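Local coordinates for Blr6230 protein (Bradyrhizobium diazoefficiens USDA 110, PDB 5NGG), which probably hydrolyses beta-lactam antibiotics, as a subclass B3 metallo-beta-lactamase that carries zinc ions in its active site, at residues F41-N46 with V237-H242; I47-T52 with P241-Y246. One frame throughout, in Å; residues are numbered along the deposited sequence.

Interaction 1. Residues F41-N46 with V237-H242; sequences FQLIDN and VLLGPH. With ZN (zinc ion), chain C.
In the alpha-beta/beta-alpha sandwich of the metallo-beta-lactamases, Leu43 and Leu239 meet across the interface between the two central sheets, with Ile44 and Val237 a short way along the same seam. Strand 41-44 belongs to one sheet and strand 237-239 to the other, so nothing but side chains passes between them; the CA atoms of Leu43 and Leu239 are 10.1 Å apart. CD2 of Leu239 sits against the fork of Leu43, 3.9 Å from Leu43 CD1 and 4.0 Å from Leu43 CD2, and the two side chains slide past each other in opposite directions. Leu43 gets there with its CG turned away from the backbone N (chi1 -171°), which carries both methyls out toward the facing sheet. The second pair is looser: Ile44 CD1 lies 4.2 Å from Val237 CG2. Two successive residues can face the same way because Leu43 and Ile44 form a classic beta bulge opposite Ile47. Gln42 NE2 donates to Asp45 O across the bulge, 2.8 Å and nearly straight (172°), with the acceptor close to the amide plane of Gln42. At the far end of 237-242 the chain leaves the apolar seam and reaches the active site, where His242 NE2 binds zinc at 2.1 Å together with Asp105 and His106. Around the seam, Leu239 also packs on Val197 and Phe199 of strand 193-199, Ile44 rests on Val188 of strand 182-190, and Leu238 is turned toward helix 268-291.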
loop_
_atom_site.group_PDB
_atom_site.type_symbol
_atom_site.label_atom_id
_atom_site.label_comp_id
_atom_site.label_asym_id
_atom_site.label_seq_id
_atom_site.Cartn_x
_atom_site.Cartn_y
_atom_site.Cartn_z
ATOM N N PHE A 41 8.114 -1.348 14.795
ATOM C CA PHE A 41 8.860 -2.572 15.079
ATOM C C PHE A 41 9.523 -3.116 13.832
ATOM O O PHE A 41 9.126 -2.858 12.693
ATOM C CB PHE A 41 7.963 -3.656 15.702
ATOM C CG PHE A 41 6.872 -4.186 14.791
ATOM C CD1 PHE A 41 5.665 -3.499 14.625
ATOM C CD2 PHE A 41 7.065 -5.370 14.087
ATOM C CE1 PHE A 41 4.673 -3.993 13.791
ATOM C CE2 PHE A 41 6.062 -5.869 13.257
ATOM C CZ PHE A 41 4.865 -5.170 13.100
ATOM N N GLN A 42 10.569 -3.898 14.048
ATOM C CA GLN A 42 11.230 -4.690 12.998
ATOM C C GLN A 42 10.331 -5.884 12.675
ATOM O O GLN A 42 10.089 -6.732 13.540
ATOM C CB GLN A 42 12.615 -5.162 13.480
ATOM C CG GLN A 42 13.388 -5.900 12.392
ATOM C CD GLN A 42 14.712 -6.443 12.883
ATOM O OE1 GLN A 42 14.979 -6.480 14.084
ATOM N NE2 GLN A 42 15.537 -6.887 11.960
ATOM N N LEU A 43 9.834 -5.952 11.447
ATOM C CA LEU A 43 8.865 -6.951 11.032
ATOM C C LEU A 43 9.567 -8.230 10.541
ATOM O O LEU A 43 9.299 -9.328 11.053
ATOM C CB LEU A 43 7.912 -6.299 10.017
ATOM C CG LEU A 43 6.701 -7.106 9.614
ATOM C CD1 LEU A 43 5.580 -6.167 9.115
ATOM C CD2 LEU A 43 7.035 -8.132 8.526
ATOM N N ILE A 44 10.437 -8.111 9.537
ATOM C CA ILE A 44 11.283 -9.234 9.096
ATOM C C ILE A 44 12.520 -8.642 8.434
ATOM O O ILE A 44 12.426 -7.739 7.627
ATOM C CB ILE A 44 10.543 -10.212 8.153
ATOM C CG1 ILE A 44 11.404 -11.459 7.905
ATOM C CG2 ILE A 44 10.088 -9.542 6.842
ATOM C CD1 ILE A 44 10.630 -12.623 7.296
ATOM N N ASP A 45 13.685 -9.119 8.850
ATOM C CA ASP A 45 14.971 -8.725 8.267
ATOM C C ASP A 45 15.035 -7.181 8.222
ATOM O O ASP A 45 14.963 -6.545 9.282
ATOM C CB ASP A 45 15.168 -9.425 6.923
ATOM C CG ASP A 45 16.598 -9.381 6.410
ATOM O OD1 ASP A 45 17.517 -8.868 7.105
ATOM O OD2 ASP A 45 16.801 -9.880 5.270
ATOM N N ASN A 46 15.184 -6.585 7.037
ATOM C CA ASN A 46 15.365 -5.146 6.895
ATOM C C ASN A 46 14.076 -4.365 6.637
ATOM O O ASN A 46 14.143 -3.220 6.225
ATOM C CB ASN A 46 16.427 -4.839 5.836
ATOM C CG ASN A 46 16.111 -5.349 4.452
ATOM O OD1 ASN A 46 15.458 -6.386 4.278
ATOM N ND2 ASN A 46 16.656 -4.663 3.453
ATOM N N VAL A 237 5.600 -13.969 2.427
ATOM C CA VAL A 237 5.213 -12.952 3.406
ATOM C C VAL A 237 4.305 -11.947 2.710
ATOM O O VAL A 237 4.776 -11.162 1.888
ATOM C CB VAL A 237 6.453 -12.228 3.968
ATOM C CG1 VAL A 237 6.055 -11.092 4.917
ATOM C CG2 VAL A 237 7.377 -13.208 4.690
ATOM N N LEU A 238 3.027 -11.953 3.082
ATOM C CA LEU A 238 2.064 -10.982 2.575
ATOM C C LEU A 238 2.081 -9.744 3.466
ATOM O O LEU A 238 1.841 -9.827 4.672
ATOM C CB LEU A 238 0.659 -11.551 2.591
ATOM C CG LEU A 238 -0.433 -10.579 2.123
ATOM C CD1 LEU A 238 -0.205 -10.144 0.677
ATOM C CD2 LEU A 238 -1.805 -11.212 2.316
ATOM N N LEU A 239 2.316 -8.584 2.849
ATOM C CA LEU A 239 2.161 -7.278 3.486
ATOM C C LEU A 239 1.180 -6.480 2.638
ATOM O O LEU A 239 0.780 -6.868 1.551
ATOM C CB LEU A 239 3.509 -6.571 3.630
ATOM C CG LEU A 239 4.581 -7.325 4.421
ATOM C CD1 LEU A 239 5.894 -6.572 4.443
ATOM C CD2 LEU A 239 4.118 -7.568 5.833
ATOM N N GLY A 240 0.784 -5.315 3.128
ATOM C CA GLY A 240 -0.158 -4.486 2.417
ATOM C C GLY A 240 -0.271 -3.115 3.037
ATOM O O GLY A 240 0.352 -2.831 4.057
ATOM N N PRO A 241 -1.093 -2.236 2.436
ATOM C CA PRO A 241 -1.102 -0.832 2.867
ATOM C C PRO A 241 -2.040 -0.536 4.037
ATOM O O PRO A 241 -2.042 0.589 4.532
ATOM C CB PRO A 241 -1.473 -0.077 1.602
ATOM C CG PRO A 241 -2.246 -1.031 0.802
ATOM C CD PRO A 241 -1.827 -2.426 1.175
ATOM N N HIS A 242 -2.786 -1.550 4.495
ATOM C CA HIS A 242 -3.549 -1.499 5.733
ATOM C C HIS A 242 -3.222 -2.777 6.485
ATOM O O HIS A 242 -3.128 -3.846 5.867
ATOM C CB HIS A 242 -5.059 -1.395 5.451
ATOM C CG HIS A 242 -5.456 -0.113 4.795
ATOM N ND1 HIS A 242 -5.617 1.078 5.478
ATOM C CD2 HIS A 242 -5.730 0.170 3.506
ATOM C CE1 HIS A 242 -5.973 2.028 4.621
ATOM N NE2 HIS A 242 -6.048 1.503 3.417
HETATM ZN ZN ZN C . -6.144 2.671 1.661
HETATM O O HOH W 1 -7.178 3.586 0.134
#

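Interaction 2. Residues I47-T52 with P241-Y246; sequences IYYVGT and PHPEVY. With ZN (zinc ion), chain C.
Tyr49, on the second strand of the N-terminal sheet of this metallo-beta-lactamase sandwich, reaches across to Pro243 and Tyr246 in the loop that follows the zinc ligand His242. Van der Waals packing joins the two segments, and no hydrogen bond crosses between them. The phenol oxygen of Tyr49 lies above the plane of the proline but displaced beyond its CG-CD rim, with Tyr49 OH 3.7 Å from Pro243 CG, and the two side chains cross at about a right angle. Tyr246 brings its own hydroxyl to the rim of the Tyr49 ring, close to the ring plane: Tyr246 OH is 3.5 Å from Tyr49 CE2. This is an edge approach of an oxygen to ring carbons, not a ring stack. A chi1 of -172° on Tyr49, with CG opposite the backbone N, extends the ring from the strand toward the loop.

The metal ligand itself stays out of this packing: the CB of His242 points away from 47-52, and its ND1 is held by Gly54 O.

Hydrogen bonds settle both phenols. Tyr246 OH is paired with the hydroxyl of Tyr58 on strand 58-62. Within 241-246, Val245 N bonds to His242 O and Tyr246 N to Pro243 O at 3.2 Å, closing a compact turn in which Pro243 O also stands 3.8 Å above one face of the Tyr246 ring, offset toward its rim. The side chain of Thr52, meanwhile, is tied by OG1 to Trp34 O. Tyr49 OH donates to Thr52 O over 2.7 Å, in the plane of the Tyr49 ring and with a C=O...O angle of 161°.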
loop_
_atom_site.group_PDB
_atom_site.type_symbol
_atom_site.label_atom_id
_atom_site.label_comp_id
_atom_site.label_asym_id
_atom_site.label_seq_id
_atom_site.Cartn_x
_atom_site.Cartn_y
_atom_site.Cartn_z
ATOM N N ILE A 47 12.923 -4.968 6.926
ATOM C CA ILE A 47 11.602 -4.346 6.786
ATOM C C ILE A 47 11.076 -3.990 8.180
ATOM O O ILE A 47 10.940 -4.877 9.038
ATOM C CB ILE A 47 10.590 -5.246 6.059
ATOM C CG1 ILE A 47 11.071 -5.627 4.661
ATOM C CG2 ILE A 47 9.230 -4.550 6.005
ATOM C CD1 ILE A 47 10.228 -6.666 3.974
ATOM N N TYR A 48 10.744 -2.709 8.353
ATOM C CA TYR A 48 10.304 -2.167 9.640
ATOM C C TYR A 48 8.925 -1.518 9.453
ATOM O O TYR A 48 8.708 -0.777 8.485
ATOM C CB TYR A 48 11.278 -1.100 10.172
ATOM C CG TYR A 48 12.674 -1.627 10.431
ATOM C CD1 TYR A 48 13.553 -1.888 9.384
ATOM C CD2 TYR A 48 13.104 -1.914 11.732
ATOM C CE1 TYR A 48 14.816 -2.414 9.614
ATOM C CE2 TYR A 48 14.374 -2.427 11.969
ATOM C CZ TYR A 48 15.222 -2.670 10.914
ATOM O OH TYR A 48 16.480 -3.201 11.144
ATOM N N TYR A 49 8.011 -1.781 10.385
ATOM C CA TYR A 49 6.674 -1.167 10.377
ATOM C C TYR A 49 6.734 0.155 11.121
ATOM O O TYR A 49 7.183 0.186 12.265
ATOM C CB TYR A 49 5.670 -2.112 11.063
ATOM C CG TYR A 49 4.236 -1.663 10.939
ATOM C CD1 TYR A 49 3.688 -0.720 11.815
ATOM C CD2 TYR A 49 3.419 -2.168 9.950
ATOM C CE1 TYR A 49 2.370 -0.280 11.697
ATOM C CE2 TYR A 49 2.088 -1.739 9.834
ATOM C CZ TYR A 49 1.566 -0.792 10.688
ATOM O OH TYR A 49 0.258 -0.420 10.492
ATOM N N VAL A 50 6.288 1.249 10.482
ATOM C CA VAL A 50 6.270 2.602 11.065
ATOM C C VAL A 50 4.916 3.293 10.860
ATOM O O VAL A 50 4.810 4.522 10.972
ATOM C CB VAL A 50 7.431 3.490 10.546
ATOM C CG1 VAL A 50 8.778 2.919 10.958
ATOM C CG2 VAL A 50 7.369 3.652 9.036
ATOM N N GLY A 51 3.872 2.511 10.564
ATOM C CA GLY A 51 2.544 3.077 10.292
ATOM C C GLY A 51 1.724 3.326 11.550
ATOM O O GLY A 51 2.226 3.417 12.681
ATOM N N THR A 52 0.424 3.472 11.328
ATOM C CA THR A 52 -0.545 3.736 12.378
ATOM C C THR A 52 -1.267 2.426 12.691
ATOM O O THR A 52 -0.967 1.369 12.133
ATOM C CB THR A 52 -1.534 4.837 11.951
ATOM O OG1 THR A 52 -2.372 4.302 10.938
ATOM C CG2 THR A 52 -0.814 6.085 11.436
ATOM N N PRO A 241 -1.093 -2.236 2.436
ATOM C CA PRO A 241 -1.102 -0.832 2.867
ATOM C C PRO A 241 -2.040 -0.536 4.037
ATOM O O PRO A 241 -2.042 0.589 4.532
ATOM C CB PRO A 241 -1.473 -0.077 1.602
ATOM C CG PRO A 241 -2.246 -1.031 0.802
ATOM C CD PRO A 241 -1.827 -2.426 1.175
ATOM N N HIS A 242 -2.786 -1.550 4.495
ATOM C CA HIS A 242 -3.549 -1.499 5.733
ATOM C C HIS A 242 -3.222 -2.777 6.485
ATOM O O HIS A 242 -3.128 -3.846 5.867
ATOM C CB HIS A 242 -5.059 -1.395 5.451
ATOM C CG HIS A 242 -5.456 -0.113 4.795
ATOM N ND1 HIS A 242 -5.617 1.078 5.478
ATOM C CD2 HIS A 242 -5.730 0.170 3.506
ATOM C CE1 HIS A 242 -5.973 2.028 4.621
ATOM N NE2 HIS A 242 -6.048 1.503 3.417
ATOM N N PRO A 243 -3.084 -2.703 7.821
ATOM C CA PRO A 243 -2.682 -3.901 8.572
ATOM C C PRO A 243 -3.680 -5.056 8.503
ATOM O O PRO A 243 -3.293 -6.207 8.651
ATOM C CB PRO A 243 -2.424 -3.362 9.989
ATOM C CG PRO A 243 -3.030 -2.012 10.035
ATOM C CD PRO A 243 -3.134 -1.491 8.657
ATOM N N GLU A 244 -4.944 -4.716 8.262
ATOM C CA GLU A 244 -6.020 -5.682 8.086
ATOM C C GLU A 244 -5.787 -6.653 6.932
ATOM O O GLU A 244 -6.263 -7.799 6.994
ATOM C CB GLU A 244 -7.342 -4.931 7.914
ATOM C CG GLU A 244 -7.761 -4.197 9.179
ATOM C CD GLU A 244 -7.307 -2.738 9.263
ATOM O OE1 GLU A 244 -6.336 -2.288 8.597
ATOM O OE2 GLU A 244 -7.949 -2.007 10.044
ATOM N N VAL A 245 -5.010 -6.235 5.925
ATOM C CA VAL A 245 -4.686 -7.089 4.760
ATOM C C VAL A 245 -4.044 -8.409 5.211
ATOM O O VAL A 245 -4.240 -9.443 4.582
ATOM C CB VAL A 245 -3.749 -6.348 3.766
ATOM C CG1 VAL A 245 -3.089 -7.269 2.740
ATOM C CG2 VAL A 245 -4.476 -5.208 3.063
ATOM N N TYR A 246 -3.250 -8.361 6.284
ATOM C CA TYR A 246 -2.430 -9.486 6.689
ATOM C C TYR A 246 -2.484 -9.758 8.185
ATOM O O TYR A 246 -1.638 -10.470 8.696
ATOM C CB TYR A 246 -0.992 -9.328 6.166
ATOM C CG TYR A 246 -0.263 -8.106 6.650
ATOM C CD1 TYR A 246 -0.499 -6.855 6.081
ATOM C CD2 TYR A 246 0.674 -8.181 7.678
ATOM C CE1 TYR A 246 0.171 -5.728 6.519
ATOM C CE2 TYR A 246 1.373 -7.050 8.096
ATOM C CZ TYR A 246 1.109 -5.814 7.536
ATOM O OH TYR A 246 1.811 -4.707 7.967
HETATM ZN ZN ZN C . -6.144 2.671 1.661
HETATM O O HOH W 1 -7.178 3.586 0.134
#

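Both contacts are buried, and they adjoin: their centres are about 6 Å apart. Strands 41-44 and 47-49 are antiparallel neighbours in one sheet, tied by Phe41 O and Tyr49 N at 2.8 Å, while the partner segments overlap at Pro241 and His242 and run on as one chain. Interaction 1 is purely aliphatic, deep between the two sheets; interaction 2 lies beyond the end of strand 237-239 and uses tyrosines and a proline, with phenol hydroxyls bonded to groups on their own side or to Tyr58. Tyr246 joins the two, its CE1 packing 3.5 Å from Gly240 N. The shared His242, which takes no part in either packing contact, carries the chain on to the zinc site.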